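Local coordinates for cellulose biosynthesis protein BcsG (Salmonella typhimurium LT2, PDB 5OLT) that is required for cellulose biosynthesis, here as the zinc-binding extramembrane domain of a membrane protein of the alkaline phosphatase family, at residues Gly16-Gln21 against Gln350-Ser355; Leu62-Cys67 against Val261-Glu266; Ala179-Asp184 against Gly222-Gly227. All blocks are in the same frame, centred on the assembly; numbering follows the deposited sequence.

Interaction 1 (Gly16-Gln21 against Gln350-Ser355); sequences GDMPAQ and QTAPVS
Asp-17 and Gln-350 are joined by the one direct hydrogen bond of this contact, which ties the loop before helix 27-42 to the loop between helix 341-345 and strand 355-357, more than 300 residues further along the chain. The backbone N of Gln-350 donates to OD2 of Asp-17 at 2.9 Å, with an N-H...O angle of 179°. The carboxylate oxygen receives this N-H on its anti side, 29° out of the carboxylate plane. The Asp-17 methylene also packs on the facing backbone, its CB lying 3.3 Å from O of Gln-350.

A water molecule supplies the second polar link. It lies 2.8 Å from O of Asp-17 and accepts from N of Ala-352, 2.9 Å from that nitrogen, so it bridges the two backbones where they stand too far apart to bond directly.

The apolar part belongs to Met-18. Its SD rests against the peptide between Thr-351 and Ala-352, 3.6 Å from N of Ala-352, and meets CB of Ala-352 at 4.2 Å. The chain bends at its last torsion (chi3 -67°), which carries CE to within 3.5 Å of OE1 of Gln-350. The Met-18 and Gln-350 side chains cross at about a right angle, the methyl of one meeting the amide oxygen of the other. Just beyond, Pro-353 is the centre of an inverse gamma turn.

Arg-44 borders the polar end, bonding O of Gln-350 and forming a long, weak ion pair with Asp-17. Helix 27-42 lies against both segments, with Thr-36 touching Pro-19 and Trp-33 and Phe-37 touching Val-354, while strand 360-365 of the four-stranded antiparallel sheet packs against Gln-21, Pro-353 and Val-354.

Interaction 2 (Leu62-Cys67 against Val261-Glu266); sequences LVINIC and VVVVPE. With ZN (zinc ion), chain B.
Cys-67 and Glu-266 meet at the zinc site of an alkaline phosphatase-type fold, where two neighbouring parallel strands of the central mixed sheet end side by side and each delivers a metal ligand. The axes of 62-66 and 261-265 approach to 4.6 Å, with 19° between their directions. Bonds alternate across the pair: N of Val-262 donates to O of Leu-62, N of Ile-64 to O of Val-262 at 2.7 Å, and N of Val-264 to O of Ile-64. The next, from N of Ile-66 to O of Val-264, is weak, and N of Glu-266 then donates to O of Ile-66.

On one face, CD1 of Ile-64 touches CG1 of Val-261 at 3.7 Å, and CD1 of Ile-66 repeats this against CG1 of Val-263. On the other, which carries Val-63 and Val-264, Leu-109 of helix 102-110 packs against the sheet.

Ser-102 and His-267 complete the protein ligands of the zinc, and a water 2.5 Å from the zinc ion is a further ligand. The Glu-266 carboxylate is divided in its duties, OE1 binding metal while OE2 accepts a hydrogen bond from Asn-215, a second-shell contact that would steady the group's rotation. SG of Cys-67 lies anti to its backbone N (chi1 -179°) and binds the zinc ion at 2.3 Å, and OE1 of Glu-266 binds it at 1.9 Å.

Interaction 3 (Ala179-Asp184 against Gly222-Gly227); sequences ALLSFD and GNHFPG
The imidazole of His-224 lies over the carbonyl of Leu-181, whose O sits 3.4 Å above one ring face, offset toward the rim, while CB of Leu-181 approaches NE2 of His-224 at 3.5 Å. In the ring plane, ND1 makes a weak hydrogen bond to O of Gly-222. His-224 CG stands between the backbone N and the carbonyl carbon (chi1 52°); although CB starts away from 179-184, the ring ends up over the Leu-181 carbonyl.

Beneath the ring, the backbones of Leu-181 and His-224 form a single antiparallel hydrogen-bonded pair. N of Leu-181 donates a hydrogen bond to O of His-224 at 2.8 Å, and N of His-224 returns a bond to O of Leu-181 at 2.9 Å.

Asn-223 extends the link with its side chain. OD1 accepts from N of Phe-183 at 3.2 Å, in the carbonyl plane, and also lies at the edge of the Phe-183 ring. The amide and ring planes are only 19° apart. Phe-183 itself stacks on His-220, its side chain about 8 Å from the zinc ion.

At the other end the contact turns apolar. CD2 of Leu-180 meets CD1 of Phe-225 at 3.7 Å, and Leu-181 packs on Pro-226. Just here a classic beta bulge sets both Ala-179 and Leu-180 opposite Val-188 of strand 187-189.

With one bridge instead of a ladder, the pairing is supplemented by the Asn-223 amide: OD1 accepts from N of Phe-183 and ND2 bonds O of Pro-218, so both polar atoms of this buried group have partners and the side chain ties 179-184 to its own loop.

Overall arrangement
The three contacts show how chemistry changes with depth. Interaction 2 is the core case, wholly buried about 6 Å from the chain's centre, with regular strand bonding, branched aliphatic packing and a metal. Interactions 1 and 3 are partly buried, centred about 17 and 25 Å from the chain's centre on opposite sides of it, and rely on fewer bonds: interaction 1 joins two loops through a carboxylate and a water, interaction 3 a strand end and a loop through a single bridge and a side-chain amide. Strand 210-216 relates two of them, since it flanks 62-67 in the sheet and leads into the loop holding 222-227. Interaction 1 instead borders helix 27-42 and the separate four-stranded sheet.

Interaction 1 (Gly16-Gln21 against Gln350-Ser355)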
loop_
_atom_site.group_PDB
_atom_site.type_symbol
_atom_site.label_atom_id
_atom_site.label_comp_id
_atom_site.label_asym_id
_atom_site.label_seq_id
_atom_site.Cartn_x
_atom_site.Cartn_y
_atom_site.Cartn_z
ATOM N N GLY A 16 8.995 14.961 -15.806
ATOM C CA GLY A 16 9.660 13.910 -15.010
ATOM C C GLY A 16 8.787 13.480 -13.833
ATOM O O GLY A 16 8.028 14.293 -13.283
ATOM N N ASP A 17 8.844 12.200 -13.460
ATOM C CA ASP A 17 8.016 11.726 -12.318
ATOM C C ASP A 17 8.556 12.241 -11.001
ATOM O O ASP A 17 7.814 12.338 -10.044
ATOM C CB ASP A 17 7.985 10.191 -12.226
ATOM C CG ASP A 17 7.097 9.534 -13.281
ATOM O OD1 ASP A 17 6.546 10.253 -14.148
ATOM O OD2 ASP A 17 6.968 8.271 -13.246
ATOM N N MET A 18 9.855 12.489 -10.931
ATOM C CA MET A 18 10.481 12.992 -9.700
ATOM C C MET A 18 11.242 14.300 -9.956
ATOM O O MET A 18 12.149 14.338 -10.812
ATOM C CB MET A 18 11.388 11.924 -9.077
ATOM C CG MET A 18 10.579 10.665 -8.742
ATOM S SD MET A 18 11.552 9.494 -7.851
ATOM C CE MET A 18 12.762 9.006 -9.084
ATOM N N PRO A 19 10.881 15.374 -9.229
ATOM C CA PRO A 19 11.508 16.672 -9.504
ATOM C C PRO A 19 13.013 16.627 -9.198
ATOM O O PRO A 19 13.431 16.033 -8.189
ATOM C CB PRO A 19 10.810 17.616 -8.523
ATOM C CG PRO A 19 9.522 16.938 -8.184
ATOM C CD PRO A 19 9.853 15.486 -8.172
ATOM N N ALA A 20 13.814 17.250 -10.060
ATOM C CA ALA A 20 15.265 17.239 -9.927
ATOM C C ALA A 20 15.752 17.877 -8.619
ATOM O O ALA A 20 15.091 18.782 -8.072
ATOM C CB ALA A 20 15.885 17.958 -11.112
ATOM N N GLN A 21 16.919 17.430 -8.158
ATOM C CA GLN A 21 17.525 17.900 -6.907
ATOM C C GLN A 21 18.945 18.359 -7.115
ATOM O O GLN A 21 19.856 18.002 -6.356
ATOM C CB GLN A 21 17.511 16.794 -5.837
ATOM C CG GLN A 21 16.114 16.317 -5.539
ATOM C CD GLN A 21 16.088 15.208 -4.509
ATOM O OE1 GLN A 21 17.040 14.411 -4.366
ATOM N NE2 GLN A 21 15.004 15.182 -3.747
ATOM N N GLN A 350 6.667 6.529 -10.966
ATOM C CA GLN A 350 7.646 6.624 -9.865
ATOM C C GLN A 350 7.240 7.803 -9.017
ATOM O O GLN A 350 6.661 8.773 -9.530
ATOM C CB GLN A 350 9.071 6.878 -10.378
ATOM C CG GLN A 350 9.516 5.745 -11.301
ATOM C CD GLN A 350 10.918 5.918 -11.810
ATOM O OE1 GLN A 350 11.815 6.307 -11.080
ATOM N NE2 GLN A 350 11.128 5.544 -13.079
ATOM N N THR A 351 7.541 7.713 -7.726
ATOM C CA THR A 351 7.165 8.767 -6.780
ATOM C C THR A 351 8.331 8.934 -5.835
ATOM O O THR A 351 8.869 7.942 -5.300
ATOM C CB THR A 351 5.903 8.360 -5.980
ATOM O OG1 THR A 351 4.836 8.056 -6.900
ATOM C CG2 THR A 351 5.461 9.504 -5.052
ATOM N N ALA A 352 8.755 10.176 -5.630
ATOM C CA ALA A 352 9.837 10.435 -4.674
ATOM C C ALA A 352 9.380 10.012 -3.268
ATOM O O ALA A 352 8.167 10.107 -2.947
ATOM C CB ALA A 352 10.243 11.919 -4.701
ATOM N N PRO A 353 10.337 9.545 -2.437
ATOM C CA PRO A 353 9.989 9.095 -1.067
ATOM C C PRO A 353 9.846 10.258 -0.103
ATOM O O PRO A 353 10.769 10.645 0.575
ATOM C CB PRO A 353 11.158 8.182 -0.694
ATOM C CG PRO A 353 12.294 8.782 -1.438
ATOM C CD PRO A 353 11.720 9.167 -2.787
ATOM N N VAL A 354 8.680 10.831 -0.116
ATOM C CA VAL A 354 8.313 11.917 0.786
ATOM C C VAL A 354 7.304 11.341 1.762
ATOM O O VAL A 354 6.357 10.662 1.351
ATOM C CB VAL A 354 7.660 13.063 -0.009
ATOM C CG1 VAL A 354 7.101 14.133 0.937
ATOM C CG2 VAL A 354 8.672 13.636 -1.016
ATOM N N SER A 355 7.497 11.596 3.054
ATOM C CA SER A 355 6.577 11.062 4.055
ATOM C C SER A 355 6.205 12.146 5.044
ATOM O O SER A 355 7.038 13.026 5.354
ATOM C CB SER A 355 7.223 9.898 4.818
ATOM O OG SER A 355 7.588 8.878 3.908
HETATM O O HOH W 1 7.426 12.212 -7.248
#

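Interaction 2 (Leu62-Cys67 against Val261-Glu266)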
loop_
_atom_site.group_PDB
_atom_site.type_symbol
_atom_site.label_atom_id
_atom_site.label_comp_id
_atom_site.label_asym_id
_atom_site.label_seq_id
_atom_site.Cartn_x
_atom_site.Cartn_y
_atom_site.Cartn_z
ATOM N N LEU A 62 -8.352 -7.842 -4.133
ATOM C CA LEU A 62 -8.290 -7.913 -2.647
ATOM C C LEU A 62 -7.047 -7.143 -2.226
ATOM O O LEU A 62 -5.936 -7.512 -2.613
ATOM C CB LEU A 62 -8.195 -9.381 -2.218
ATOM C CG LEU A 62 -7.920 -9.635 -0.750
ATOM C CD1 LEU A 62 -8.980 -9.032 0.153
ATOM C CD2 LEU A 62 -7.788 -11.137 -0.512
ATOM N N VAL A 63 -7.242 -6.043 -1.491
ATOM C CA VAL A 63 -6.121 -5.228 -1.012
ATOM C C VAL A 63 -5.920 -5.542 0.466
ATOM O O VAL A 63 -6.846 -5.378 1.283
ATOM C CB VAL A 63 -6.408 -3.722 -1.218
ATOM C CG1 VAL A 63 -5.295 -2.860 -0.632
ATOM C CG2 VAL A 63 -6.594 -3.415 -2.681
ATOM N N ILE A 64 -4.721 -6.022 0.804
ATOM C CA ILE A 64 -4.396 -6.485 2.148
ATOM C C ILE A 64 -3.453 -5.430 2.747
ATOM O O ILE A 64 -2.276 -5.337 2.354
ATOM C CB ILE A 64 -3.720 -7.889 2.073
ATOM C CG1 ILE A 64 -4.711 -8.908 1.479
ATOM C CG2 ILE A 64 -3.213 -8.319 3.447
ATOM C CD1 ILE A 64 -4.135 -10.293 1.317
ATOM N N ASN A 65 -3.976 -4.598 3.666
ATOM C CA ASN A 65 -3.274 -3.437 4.181
ATOM C C ASN A 65 -2.846 -3.747 5.614
ATOM O O ASN A 65 -3.681 -3.932 6.495
ATOM C CB ASN A 65 -4.249 -2.243 4.085
ATOM C CG ASN A 65 -3.647 -0.938 4.519
ATOM O OD1 ASN A 65 -2.510 -0.570 4.131
ATOM N ND2 ASN A 65 -4.410 -0.195 5.297
ATOM N N ILE A 66 -1.536 -3.876 5.812
ATOM C CA ILE A 66 -0.994 -4.449 7.051
ATOM C C ILE A 66 -0.339 -3.385 7.903
ATOM O O ILE A 66 0.601 -2.719 7.458
ATOM C CB ILE A 66 0.049 -5.548 6.732
ATOM C CG1 ILE A 66 -0.586 -6.664 5.879
ATOM C CG2 ILE A 66 0.685 -6.102 8.024
ATOM C CD1 ILE A 66 0.419 -7.651 5.311
ATOM N N CYS A 67 -0.823 -3.237 9.136
ATOM C CA CYS A 67 -0.208 -2.294 10.078
ATOM C C CYS A 67 1.182 -2.791 10.500
ATOM O O CYS A 67 1.362 -3.985 10.735
ATOM C CB CYS A 67 -1.143 -2.146 11.300
ATOM S SG CYS A 67 -0.581 -0.976 12.586
ATOM N N VAL A 261 -4.433 -9.890 -5.949
ATOM C CA VAL A 261 -4.135 -9.623 -4.523
ATOM C C VAL A 261 -3.013 -8.606 -4.451
ATOM O O VAL A 261 -1.982 -8.757 -5.097
ATOM C CB VAL A 261 -3.743 -10.899 -3.762
ATOM C CG1 VAL A 261 -3.369 -10.541 -2.322
ATOM C CG2 VAL A 261 -4.917 -11.882 -3.787
ATOM N N VAL A 262 -3.253 -7.512 -3.725
ATOM C CA VAL A 262 -2.245 -6.480 -3.490
ATOM C C VAL A 262 -1.969 -6.457 -1.997
ATOM O O VAL A 262 -2.908 -6.272 -1.213
ATOM C CB VAL A 262 -2.727 -5.091 -3.932
ATOM C CG1 VAL A 262 -1.638 -4.053 -3.623
ATOM C CG2 VAL A 262 -3.081 -5.127 -5.413
ATOM N N VAL A 263 -0.715 -6.668 -1.610
ATOM C CA VAL A 263 -0.327 -6.562 -0.216
ATOM C C VAL A 263 0.413 -5.240 -0.086
ATOM O O VAL A 263 1.421 -5.036 -0.782
ATOM C CB VAL A 263 0.601 -7.726 0.186
ATOM C CG1 VAL A 263 1.181 -7.479 1.591
ATOM C CG2 VAL A 263 -0.195 -9.006 0.138
ATOM N N VAL A 264 -0.038 -4.341 0.793
ATOM C CA VAL A 264 0.633 -3.034 0.938
ATOM C C VAL A 264 0.543 -2.608 2.391
ATOM O O VAL A 264 -0.552 -2.323 2.920
ATOM C CB VAL A 264 0.035 -1.987 -0.019
ATOM C CG1 VAL A 264 -1.484 -2.003 0.046
ATOM C CG2 VAL A 264 0.625 -0.579 0.161
ATOM N N PRO A 265 1.668 -2.662 3.075
ATOM C CA PRO A 265 1.660 -2.242 4.494
ATOM C C PRO A 265 1.399 -0.753 4.641
ATOM O O PRO A 265 1.668 0.040 3.739
ATOM C CB PRO A 265 3.062 -2.574 4.983
ATOM C CG PRO A 265 3.538 -3.624 4.011
ATOM C CD PRO A 265 2.971 -3.226 2.680
ATOM N N GLU A 266 0.847 -0.407 5.801
ATOM C CA GLU A 266 0.584 1.008 6.115
ATOM C C GLU A 266 1.858 1.784 6.397
ATOM O O GLU A 266 1.964 2.966 6.046
ATOM C CB GLU A 266 -0.194 1.093 7.428
ATOM C CG GLU A 266 -1.576 0.457 7.507
ATOM C CD GLU A 266 -2.057 0.479 8.943
ATOM O OE1 GLU A 266 -1.317 1.044 9.788
ATOM O OE2 GLU A 266 -3.133 -0.062 9.231
HETATM ZN ZN ZN B . -0.743 1.080 11.614
HETATM O O HOH W 2 -0.421 1.840 13.973
#

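Interaction 3 (Ala179-Asp184 against Gly222-Gly227)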
loop_
_atom_site.group_PDB
_atom_site.type_symbol
_atom_site.label_atom_id
_atom_site.label_comp_id
_atom_site.label_asym_id
_atom_site.label_seq_id
_atom_site.Cartn_x
_atom_site.Cartn_y
_atom_site.Cartn_z
ATOM N N ALA A 179 -7.207 -14.416 17.516
ATOM C CA ALA A 179 -5.787 -14.767 17.496
ATOM C C ALA A 179 -4.987 -14.052 18.587
ATOM O O ALA A 179 -4.050 -14.655 19.181
ATOM C CB ALA A 179 -5.237 -14.419 16.147
ATOM N N LEU A 180 -5.316 -12.781 18.819
ATOM C CA LEU A 180 -4.605 -11.918 19.754
ATOM C C LEU A 180 -5.617 -11.021 20.437
ATOM O O LEU A 180 -6.686 -10.760 19.919
ATOM C CB LEU A 180 -3.573 -11.013 19.034
ATOM C CG LEU A 180 -2.424 -11.752 18.318
ATOM C CD1 LEU A 180 -1.818 -10.852 17.241
ATOM C CD2 LEU A 180 -1.364 -12.195 19.320
ATOM N N LEU A 181 -5.234 -10.509 21.599
ATOM C CA LEU A 181 -5.900 -9.337 22.166
ATOM C C LEU A 181 -5.057 -8.116 21.944
ATOM O O LEU A 181 -3.818 -8.158 22.089
ATOM C CB LEU A 181 -6.246 -9.544 23.641
ATOM C CG LEU A 181 -7.278 -10.663 23.817
ATOM C CD1 LEU A 181 -7.521 -10.861 25.325
ATOM C CD2 LEU A 181 -8.611 -10.459 23.064
ATOM N N SER A 182 -5.723 -7.023 21.576
ATOM C CA SER A 182 -5.004 -5.900 21.076
ATOM C C SER A 182 -4.563 -5.098 22.244
ATOM O O SER A 182 -4.958 -5.344 23.390
ATOM C CB SER A 182 -5.805 -5.074 20.053
ATOM O OG SER A 182 -6.860 -4.404 20.697
ATOM N N PHE A 183 -3.643 -4.196 21.935
ATOM C CA PHE A 183 -3.141 -3.191 22.865
ATOM C C PHE A 183 -4.269 -2.388 23.546
ATOM O O PHE A 183 -4.044 -1.833 24.616
ATOM C CB PHE A 183 -2.182 -2.262 22.104
ATOM C CG PHE A 183 -2.791 -1.663 20.866
ATOM C CD1 PHE A 183 -2.858 -2.405 19.661
ATOM C CD2 PHE A 183 -3.325 -0.373 20.895
ATOM C CE1 PHE A 183 -3.459 -1.863 18.526
ATOM C CE2 PHE A 183 -3.905 0.176 19.760
ATOM C CZ PHE A 183 -3.970 -0.568 18.570
ATOM N N ASP A 184 -5.467 -2.343 22.929
ATOM C CA ASP A 184 -6.664 -1.711 23.549
ATOM C C ASP A 184 -7.651 -2.702 24.234
ATOM O O ASP A 184 -8.691 -2.296 24.723
ATOM C CB ASP A 184 -7.379 -0.719 22.567
ATOM C CG ASP A 184 -8.473 -1.386 21.682
ATOM O OD1 ASP A 184 -8.497 -2.629 21.547
ATOM O OD2 ASP A 184 -9.338 -0.653 21.116
ATOM N N GLY A 222 1.997 -4.084 21.354
ATOM C CA GLY A 222 1.103 -4.275 22.486
ATOM C C GLY A 222 0.130 -5.428 22.373
ATOM O O GLY A 222 -0.612 -5.682 23.304
ATOM N N ASN A 223 0.092 -6.108 21.227
ATOM C CA ASN A 223 -0.804 -7.251 21.057
ATOM C C ASN A 223 -0.244 -8.458 21.767
ATOM O O ASN A 223 0.966 -8.704 21.770
ATOM C CB ASN A 223 -0.963 -7.602 19.588
ATOM C CG ASN A 223 -1.770 -6.566 18.823
ATOM O OD1 ASN A 223 -2.393 -5.659 19.410
ATOM N ND2 ASN A 223 -1.755 -6.681 17.510
ATOM N N HIS A 224 -1.136 -9.233 22.373
ATOM C CA HIS A 224 -0.719 -10.419 23.128
ATOM C C HIS A 224 -1.637 -11.608 22.896
ATOM O O HIS A 224 -2.779 -11.442 22.512
ATOM C CB HIS A 224 -0.639 -10.099 24.610
ATOM C CG HIS A 224 -1.867 -9.464 25.167
ATOM N ND1 HIS A 224 -2.105 -8.103 25.085
ATOM C CD2 HIS A 224 -2.941 -9.999 25.807
ATOM C CE1 HIS A 224 -3.275 -7.828 25.657
ATOM N NE2 HIS A 224 -3.804 -8.959 26.095
ATOM N N PHE A 225 -1.115 -12.819 23.088
ATOM C CA PHE A 225 -1.982 -13.996 23.067
ATOM C C PHE A 225 -2.951 -13.923 24.260
ATOM O O PHE A 225 -2.586 -13.381 25.303
ATOM C CB PHE A 225 -1.165 -15.275 23.118
ATOM C CG PHE A 225 -0.338 -15.495 21.896
ATOM C CD1 PHE A 225 -0.937 -15.635 20.643
ATOM C CD2 PHE A 225 1.057 -15.536 21.985
ATOM C CE1 PHE A 225 -0.147 -15.832 19.506
ATOM C CE2 PHE A 225 1.842 -15.738 20.856
ATOM C CZ PHE A 225 1.236 -15.866 19.617
ATOM N N PRO A 226 -4.201 -14.411 24.087
ATOM C CA PRO A 226 -5.174 -14.277 25.185
ATOM C C PRO A 226 -4.617 -14.928 26.430
ATOM O O PRO A 226 -4.074 -16.023 26.385
ATOM C CB PRO A 226 -6.392 -15.033 24.654
ATOM C CG PRO A 226 -6.302 -14.861 23.160
ATOM C CD PRO A 226 -4.826 -14.926 22.846
ATOM N N GLY A 227 -4.712 -14.232 27.540
ATOM C CA GLY A 227 -4.190 -14.748 28.810
ATOM C C GLY A 227 -2.718 -14.533 29.063
ATOM O O GLY A 227 -2.225 -14.809 30.148
#